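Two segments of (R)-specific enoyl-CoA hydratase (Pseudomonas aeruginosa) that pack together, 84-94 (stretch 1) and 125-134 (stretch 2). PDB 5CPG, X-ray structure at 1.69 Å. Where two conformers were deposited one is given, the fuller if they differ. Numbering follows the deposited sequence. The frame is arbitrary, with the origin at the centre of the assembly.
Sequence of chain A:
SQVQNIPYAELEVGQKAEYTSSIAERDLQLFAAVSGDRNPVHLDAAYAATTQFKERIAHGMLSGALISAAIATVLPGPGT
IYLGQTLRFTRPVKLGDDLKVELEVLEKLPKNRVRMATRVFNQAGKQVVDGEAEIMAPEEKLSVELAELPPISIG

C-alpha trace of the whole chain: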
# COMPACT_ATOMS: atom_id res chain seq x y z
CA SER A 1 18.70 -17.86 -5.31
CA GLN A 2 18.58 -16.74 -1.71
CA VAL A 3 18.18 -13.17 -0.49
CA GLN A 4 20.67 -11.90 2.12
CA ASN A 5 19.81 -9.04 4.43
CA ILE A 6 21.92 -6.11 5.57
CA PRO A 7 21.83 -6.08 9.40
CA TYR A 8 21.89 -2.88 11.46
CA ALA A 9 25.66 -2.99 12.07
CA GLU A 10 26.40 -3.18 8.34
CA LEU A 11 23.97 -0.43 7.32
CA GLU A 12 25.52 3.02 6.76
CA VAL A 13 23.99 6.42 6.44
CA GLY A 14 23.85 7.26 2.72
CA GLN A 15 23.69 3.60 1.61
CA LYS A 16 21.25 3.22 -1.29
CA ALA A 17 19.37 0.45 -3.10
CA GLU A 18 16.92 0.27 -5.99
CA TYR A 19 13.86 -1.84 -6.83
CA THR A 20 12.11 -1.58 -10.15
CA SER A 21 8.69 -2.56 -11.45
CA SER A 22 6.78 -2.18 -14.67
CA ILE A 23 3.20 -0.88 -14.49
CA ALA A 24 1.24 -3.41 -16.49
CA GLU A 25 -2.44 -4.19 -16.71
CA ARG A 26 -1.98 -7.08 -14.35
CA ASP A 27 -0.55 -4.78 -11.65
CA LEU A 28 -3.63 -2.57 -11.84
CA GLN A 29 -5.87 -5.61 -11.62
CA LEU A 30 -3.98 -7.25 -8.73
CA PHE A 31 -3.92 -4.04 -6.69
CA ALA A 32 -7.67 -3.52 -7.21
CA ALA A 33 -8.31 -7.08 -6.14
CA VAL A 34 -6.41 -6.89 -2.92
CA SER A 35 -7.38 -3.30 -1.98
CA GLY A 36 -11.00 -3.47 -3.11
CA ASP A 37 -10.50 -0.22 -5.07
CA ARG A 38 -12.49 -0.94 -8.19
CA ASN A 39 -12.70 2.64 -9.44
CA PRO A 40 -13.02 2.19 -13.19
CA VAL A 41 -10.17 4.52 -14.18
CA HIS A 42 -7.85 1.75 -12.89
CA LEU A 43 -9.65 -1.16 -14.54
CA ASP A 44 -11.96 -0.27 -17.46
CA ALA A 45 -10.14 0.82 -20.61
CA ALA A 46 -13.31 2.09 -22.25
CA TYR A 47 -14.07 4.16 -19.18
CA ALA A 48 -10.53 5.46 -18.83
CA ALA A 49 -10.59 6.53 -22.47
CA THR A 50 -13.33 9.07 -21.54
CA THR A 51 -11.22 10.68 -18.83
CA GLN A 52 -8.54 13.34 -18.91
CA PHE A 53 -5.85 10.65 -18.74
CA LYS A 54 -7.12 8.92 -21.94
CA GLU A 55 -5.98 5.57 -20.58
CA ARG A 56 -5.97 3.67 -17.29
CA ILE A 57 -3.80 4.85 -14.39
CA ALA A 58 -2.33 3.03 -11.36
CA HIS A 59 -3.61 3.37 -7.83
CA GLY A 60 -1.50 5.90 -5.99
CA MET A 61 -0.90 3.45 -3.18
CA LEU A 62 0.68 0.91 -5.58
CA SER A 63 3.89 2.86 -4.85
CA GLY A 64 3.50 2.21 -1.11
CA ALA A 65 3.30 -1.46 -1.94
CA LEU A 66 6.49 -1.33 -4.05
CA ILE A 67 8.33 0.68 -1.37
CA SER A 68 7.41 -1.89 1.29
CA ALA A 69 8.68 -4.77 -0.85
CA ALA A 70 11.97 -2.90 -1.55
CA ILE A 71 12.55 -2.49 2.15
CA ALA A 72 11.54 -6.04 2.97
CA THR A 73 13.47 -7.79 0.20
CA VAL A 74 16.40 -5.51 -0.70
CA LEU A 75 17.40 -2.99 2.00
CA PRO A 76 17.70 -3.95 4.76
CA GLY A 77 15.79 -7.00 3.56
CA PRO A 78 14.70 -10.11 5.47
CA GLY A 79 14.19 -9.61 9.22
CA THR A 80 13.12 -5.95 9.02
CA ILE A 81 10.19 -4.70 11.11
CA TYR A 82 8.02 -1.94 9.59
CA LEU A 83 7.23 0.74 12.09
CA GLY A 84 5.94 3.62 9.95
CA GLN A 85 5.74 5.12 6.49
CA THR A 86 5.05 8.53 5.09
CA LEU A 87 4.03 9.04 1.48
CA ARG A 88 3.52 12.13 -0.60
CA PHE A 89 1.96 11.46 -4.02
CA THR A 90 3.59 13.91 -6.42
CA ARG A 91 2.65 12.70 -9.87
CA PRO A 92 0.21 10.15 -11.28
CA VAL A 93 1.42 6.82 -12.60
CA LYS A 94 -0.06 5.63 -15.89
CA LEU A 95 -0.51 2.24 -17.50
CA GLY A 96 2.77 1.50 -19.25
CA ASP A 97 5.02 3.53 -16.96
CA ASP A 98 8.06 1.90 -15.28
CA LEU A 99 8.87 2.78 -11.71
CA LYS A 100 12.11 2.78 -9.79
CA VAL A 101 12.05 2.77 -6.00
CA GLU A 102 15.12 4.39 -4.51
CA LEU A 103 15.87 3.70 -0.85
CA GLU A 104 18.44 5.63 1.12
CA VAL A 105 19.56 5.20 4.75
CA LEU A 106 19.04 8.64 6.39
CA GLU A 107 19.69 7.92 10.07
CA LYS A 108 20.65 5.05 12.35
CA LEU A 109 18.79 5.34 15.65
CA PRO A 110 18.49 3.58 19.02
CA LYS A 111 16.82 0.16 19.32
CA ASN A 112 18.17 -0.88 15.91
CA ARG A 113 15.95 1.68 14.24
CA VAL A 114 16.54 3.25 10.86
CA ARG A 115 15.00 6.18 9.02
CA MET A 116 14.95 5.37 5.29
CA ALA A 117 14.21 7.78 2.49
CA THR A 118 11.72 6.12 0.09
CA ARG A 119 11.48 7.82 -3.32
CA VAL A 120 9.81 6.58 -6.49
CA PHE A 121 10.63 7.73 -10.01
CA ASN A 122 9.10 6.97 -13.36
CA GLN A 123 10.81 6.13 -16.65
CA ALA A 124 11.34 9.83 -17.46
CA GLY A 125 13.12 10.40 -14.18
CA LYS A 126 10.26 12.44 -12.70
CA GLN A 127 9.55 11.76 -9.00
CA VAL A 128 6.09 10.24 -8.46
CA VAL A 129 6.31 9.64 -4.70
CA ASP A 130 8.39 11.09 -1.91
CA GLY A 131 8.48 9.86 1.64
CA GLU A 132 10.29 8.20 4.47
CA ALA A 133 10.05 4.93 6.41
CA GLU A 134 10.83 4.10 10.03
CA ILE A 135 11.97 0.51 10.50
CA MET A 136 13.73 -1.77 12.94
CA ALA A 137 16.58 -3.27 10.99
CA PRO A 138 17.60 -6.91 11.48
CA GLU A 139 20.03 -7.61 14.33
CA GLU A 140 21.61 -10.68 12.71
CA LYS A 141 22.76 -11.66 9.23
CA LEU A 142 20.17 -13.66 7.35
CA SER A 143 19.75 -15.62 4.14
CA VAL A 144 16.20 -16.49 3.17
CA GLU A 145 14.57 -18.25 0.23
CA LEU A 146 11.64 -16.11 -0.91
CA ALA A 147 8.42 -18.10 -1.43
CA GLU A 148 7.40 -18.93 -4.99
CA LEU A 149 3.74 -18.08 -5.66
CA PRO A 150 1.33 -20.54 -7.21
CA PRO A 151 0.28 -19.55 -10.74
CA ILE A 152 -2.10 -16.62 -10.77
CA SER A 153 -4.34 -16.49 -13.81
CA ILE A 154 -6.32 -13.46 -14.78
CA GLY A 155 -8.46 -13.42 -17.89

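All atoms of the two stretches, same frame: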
# COMPACT_ATOMS: atom_id res chain seq x y z
N GLY A 84 6.75 2.52 10.47
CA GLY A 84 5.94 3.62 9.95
C GLY A 84 6.34 3.98 8.53
O GLY A 84 7.48 3.68 8.10
N GLN A 85 5.44 4.67 7.84
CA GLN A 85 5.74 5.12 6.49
C GLN A 85 4.99 6.38 6.21
O GLN A 85 3.76 6.48 6.44
CB GLN A 85 5.34 4.02 5.48
CG GLN A 85 5.44 4.43 4.02
CD GLN A 85 6.90 4.48 3.55
OE1 GLN A 85 7.61 3.49 3.66
NE2 GLN A 85 7.33 5.63 3.02
N THR A 86 5.70 7.34 5.60
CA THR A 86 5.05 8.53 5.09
C THR A 86 5.15 8.56 3.58
O THR A 86 6.14 8.19 3.02
CB THR A 86 5.66 9.80 5.71
OG1 THR A 86 5.56 9.68 7.13
CG2 THR A 86 4.94 11.06 5.25
N LEU A 87 4.08 8.98 2.94
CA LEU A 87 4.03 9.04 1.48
C LEU A 87 3.48 10.37 1.03
O LEU A 87 2.44 10.85 1.52
CB LEU A 87 3.14 7.91 0.92
CG LEU A 87 3.63 6.51 1.26
CD1 LEU A 87 2.49 5.49 0.99
CD2 LEU A 87 4.82 6.14 0.39
N ARG A 88 4.15 10.98 0.06
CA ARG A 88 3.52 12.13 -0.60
C ARG A 88 3.43 11.75 -2.07
O ARG A 88 4.43 11.35 -2.68
CB ARG A 88 4.34 13.38 -0.38
CG ARG A 88 4.47 13.74 1.10
CD ARG A 88 5.47 14.85 1.40
NE ARG A 88 6.89 14.45 1.28
CZ ARG A 88 7.59 13.84 2.24
NH1 ARG A 88 7.03 13.49 3.40
NH2 ARG A 88 8.86 13.55 2.05
N PHE A 89 2.24 11.88 -2.63
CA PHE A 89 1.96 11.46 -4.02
C PHE A 89 2.09 12.69 -4.93
O PHE A 89 1.25 13.59 -4.91
CB PHE A 89 0.57 10.82 -4.14
CG PHE A 89 0.36 9.67 -3.18
CD1 PHE A 89 0.88 8.40 -3.45
CD2 PHE A 89 -0.39 9.85 -2.02
CE1 PHE A 89 0.70 7.35 -2.57
CE2 PHE A 89 -0.60 8.81 -1.15
CZ PHE A 89 -0.06 7.56 -1.39
N THR A 90 3.16 12.71 -5.70
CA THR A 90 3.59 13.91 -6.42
C THR A 90 3.06 13.96 -7.83
O THR A 90 2.58 15.00 -8.29
CB THR A 90 5.10 13.97 -6.46
OG1 THR A 90 5.58 13.80 -5.14
CG2 THR A 90 5.56 15.38 -6.97
N ARG A 91 3.09 12.81 -8.47
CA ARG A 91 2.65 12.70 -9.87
C ARG A 91 1.86 11.41 -10.06
O ARG A 91 2.17 10.42 -9.43
CB ARG A 91 3.85 12.70 -10.83
CG ARG A 91 4.61 14.05 -10.90
CD ARG A 91 5.87 13.96 -11.74
NE ARG A 91 6.51 15.28 -11.93
CZ ARG A 91 7.35 15.83 -11.06
NH1 ARG A 91 7.66 15.19 -9.93
NH2 ARG A 91 7.89 17.03 -11.31
N PRO A 92 0.89 11.41 -10.97
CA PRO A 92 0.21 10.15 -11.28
C PRO A 92 1.10 9.15 -12.01
O PRO A 92 2.12 9.51 -12.64
CB PRO A 92 -0.94 10.59 -12.18
CG PRO A 92 -0.44 11.83 -12.81
CD PRO A 92 0.40 12.52 -11.81
N VAL A 93 0.72 7.90 -11.92
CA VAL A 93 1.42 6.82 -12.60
C VAL A 93 0.45 6.22 -13.60
O VAL A 93 -0.69 5.90 -13.22
CB VAL A 93 1.89 5.77 -11.61
CG1 VAL A 93 2.59 4.58 -12.35
CG2 VAL A 93 2.83 6.41 -10.55
N LYS A 94 0.88 6.06 -14.85
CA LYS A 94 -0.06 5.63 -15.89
C LYS A 94 0.26 4.21 -16.31
O LYS A 94 1.38 3.74 -16.09
CB LYS A 94 -0.01 6.60 -17.08
CG LYS A 94 -0.37 8.04 -16.68
CD LYS A 94 -0.28 9.02 -17.83
CE LYS A 94 1.14 9.12 -18.37
NZ LYS A 94 1.39 10.39 -19.11
N GLY A 125 12.33 9.85 -15.26
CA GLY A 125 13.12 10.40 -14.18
C GLY A 125 12.38 11.36 -13.26
O GLY A 125 12.99 11.93 -12.36
N LYS A 126 11.09 11.56 -13.51
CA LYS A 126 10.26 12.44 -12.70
C LYS A 126 9.89 11.73 -11.39
O LYS A 126 9.56 10.56 -11.41
CB LYS A 126 9.00 12.82 -13.46
CG LYS A 126 9.30 13.72 -14.67
CD LYS A 126 9.66 15.12 -14.20
CE LYS A 126 9.96 16.06 -15.38
NZ LYS A 126 11.33 15.93 -15.95
N GLN A 127 9.94 12.42 -10.27
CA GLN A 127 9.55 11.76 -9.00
C GLN A 127 8.02 11.63 -8.88
O GLN A 127 7.28 12.60 -9.03
CB GLN A 127 10.16 12.52 -7.81
CG GLN A 127 9.95 11.83 -6.47
CD GLN A 127 10.84 12.41 -5.38
OE1 GLN A 127 11.49 13.42 -5.60
NE2 GLN A 127 10.88 11.77 -4.23
N VAL A 128 7.53 10.43 -8.60
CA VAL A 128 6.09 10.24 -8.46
C VAL A 128 5.65 10.13 -7.00
O VAL A 128 4.53 10.45 -6.66
CB VAL A 128 5.61 9.03 -9.25
CG1 VAL A 128 5.91 9.23 -10.73
CG2 VAL A 128 6.26 7.77 -8.77
N VAL A 129 6.58 9.74 -6.14
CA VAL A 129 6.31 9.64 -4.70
C VAL A 129 7.55 10.05 -3.93
O VAL A 129 8.67 9.70 -4.28
CB VAL A 129 5.89 8.18 -4.27
CG1 VAL A 129 5.88 8.00 -2.76
CG2 VAL A 129 4.56 7.87 -4.81
N ASP A 130 7.33 10.80 -2.84
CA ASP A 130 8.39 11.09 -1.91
C ASP A 130 7.94 10.61 -0.54
O ASP A 130 6.75 10.55 -0.25
CB ASP A 130 8.68 12.60 -1.87
CG ASP A 130 9.96 12.92 -1.17
OD1 ASP A 130 10.89 12.08 -1.20
OD2 ASP A 130 10.03 14.00 -0.54
N GLY A 131 8.89 10.29 0.31
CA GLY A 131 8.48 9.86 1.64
C GLY A 131 9.61 9.28 2.44
O GLY A 131 10.76 9.25 2.02
N GLU A 132 9.28 8.81 3.64
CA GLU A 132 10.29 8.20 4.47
C GLU A 132 9.67 7.07 5.31
O GLU A 132 8.47 7.10 5.61
CB GLU A 132 10.95 9.27 5.36
CG GLU A 132 9.98 10.29 6.01
CD GLU A 132 9.53 11.49 5.10
OE1 GLU A 132 10.23 11.84 4.11
OE2 GLU A 132 8.46 12.09 5.40
N ALA A 133 10.48 6.06 5.61
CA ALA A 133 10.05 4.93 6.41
C ALA A 133 10.78 4.91 7.75
O ALA A 133 11.94 5.33 7.83
CB ALA A 133 10.33 3.63 5.67
N GLU A 134 10.14 4.40 8.79
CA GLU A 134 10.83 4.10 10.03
C GLU A 134 10.75 2.59 10.17
O GLU A 134 9.67 1.99 10.03
CB GLU A 134 10.20 4.81 11.25
CG GLU A 134 10.96 4.53 12.59
CD GLU A 134 10.21 5.04 13.86
OE1 GLU A 134 9.20 5.79 13.74
OE2 GLU A 134 10.63 4.69 14.98
O HOH W 1 7.71 15.76 -1.05

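Residues 84-89 and 127-134 pair as antiparallel strands, their axes 4.6 Å apart at closest approach and their directions 178° apart, and the two stretches together bury 859 Å². The ladder is anchored by paired backbone bonds at Gly 84 and Glu 134 (Gly 84 N to Glu 134 O, 3.0 Å; Glu 134 N to Gly 84 O, 2.8 Å) and at Arg 88 and Asp 130 (Arg 88 N to Asp 130 O, 2.7 Å; Asp 130 N to Arg 88 O, 3.0 Å). Between them, Thr 86 N donates to Glu 132 O at 2.8 Å, whereas the return bond from Glu 132 N to Thr 86 O is weak, at 3.3 Å.

The most elaborate side-chain arrangement lies on the face shared by Arg 88, Asp 130 and Glu 132. Arg 88 leaves its strand with chi1 m and chi2 t, then bends at chi3 (m) and chi4 (-84°), which brings its guanidinium across to the neighbouring strand. There NH2 of Arg 88 forms a salt bridge with Asp 130 OD2 (2.9 Å) and NH1 of Arg 88 another with Glu 132 OE2 (2.8 Å); Arg 88 NH2 also donates to Glu 132 OE1 at 3.0 Å. Glu 132 meets it with chi1 p and chi2 m, a folded conformation that presents both carboxylate oxygens to the guanidinium edge. The third guanidinium nitrogen, Arg 88 NE, donates to a water (water 1) that donates in turn to Asp 130 OD2. Asp 130, with chi1 t, also receives a weak bond at OD1 from Gln 127 NE2 (3.0 Å), and the same amide nitrogen of Gln 127 donates to Val 129 O at 3.0 Å.

On the other face, Val 129 (chi1 t) places CG1 3.8 Å from Leu 87 CD2 and CG2 4.0 Å from Phe 89 CD1, so its two methyls reach different neighbours. Gln 85, with chi1 t and chi2 p, curls along its own strand so that NE2 donates to Thr 86 O (2.8 Å). Gly 131 has no room for a side chain: a CB would fall 2.0 Å from Thr 86 O, and its backbone angles alone call for glycine.

Past the last bridged pair, Phe 89 with Val 129, Val 128 O accepts from Thr 90 N (2.8 Å) and, weakly, from Arg 91 N (3.3 Å). Arg 91 has chi1 m, is extended at chi2 and chi3 (both t) and turns at chi4 (84°); in this conformation its NH1 donates to Gln 127 O at 2.8 Å, with Lys 126 CB over one face of the guanidinium. Val 93 CG2 packs 4.0 Å from Val 128 CB.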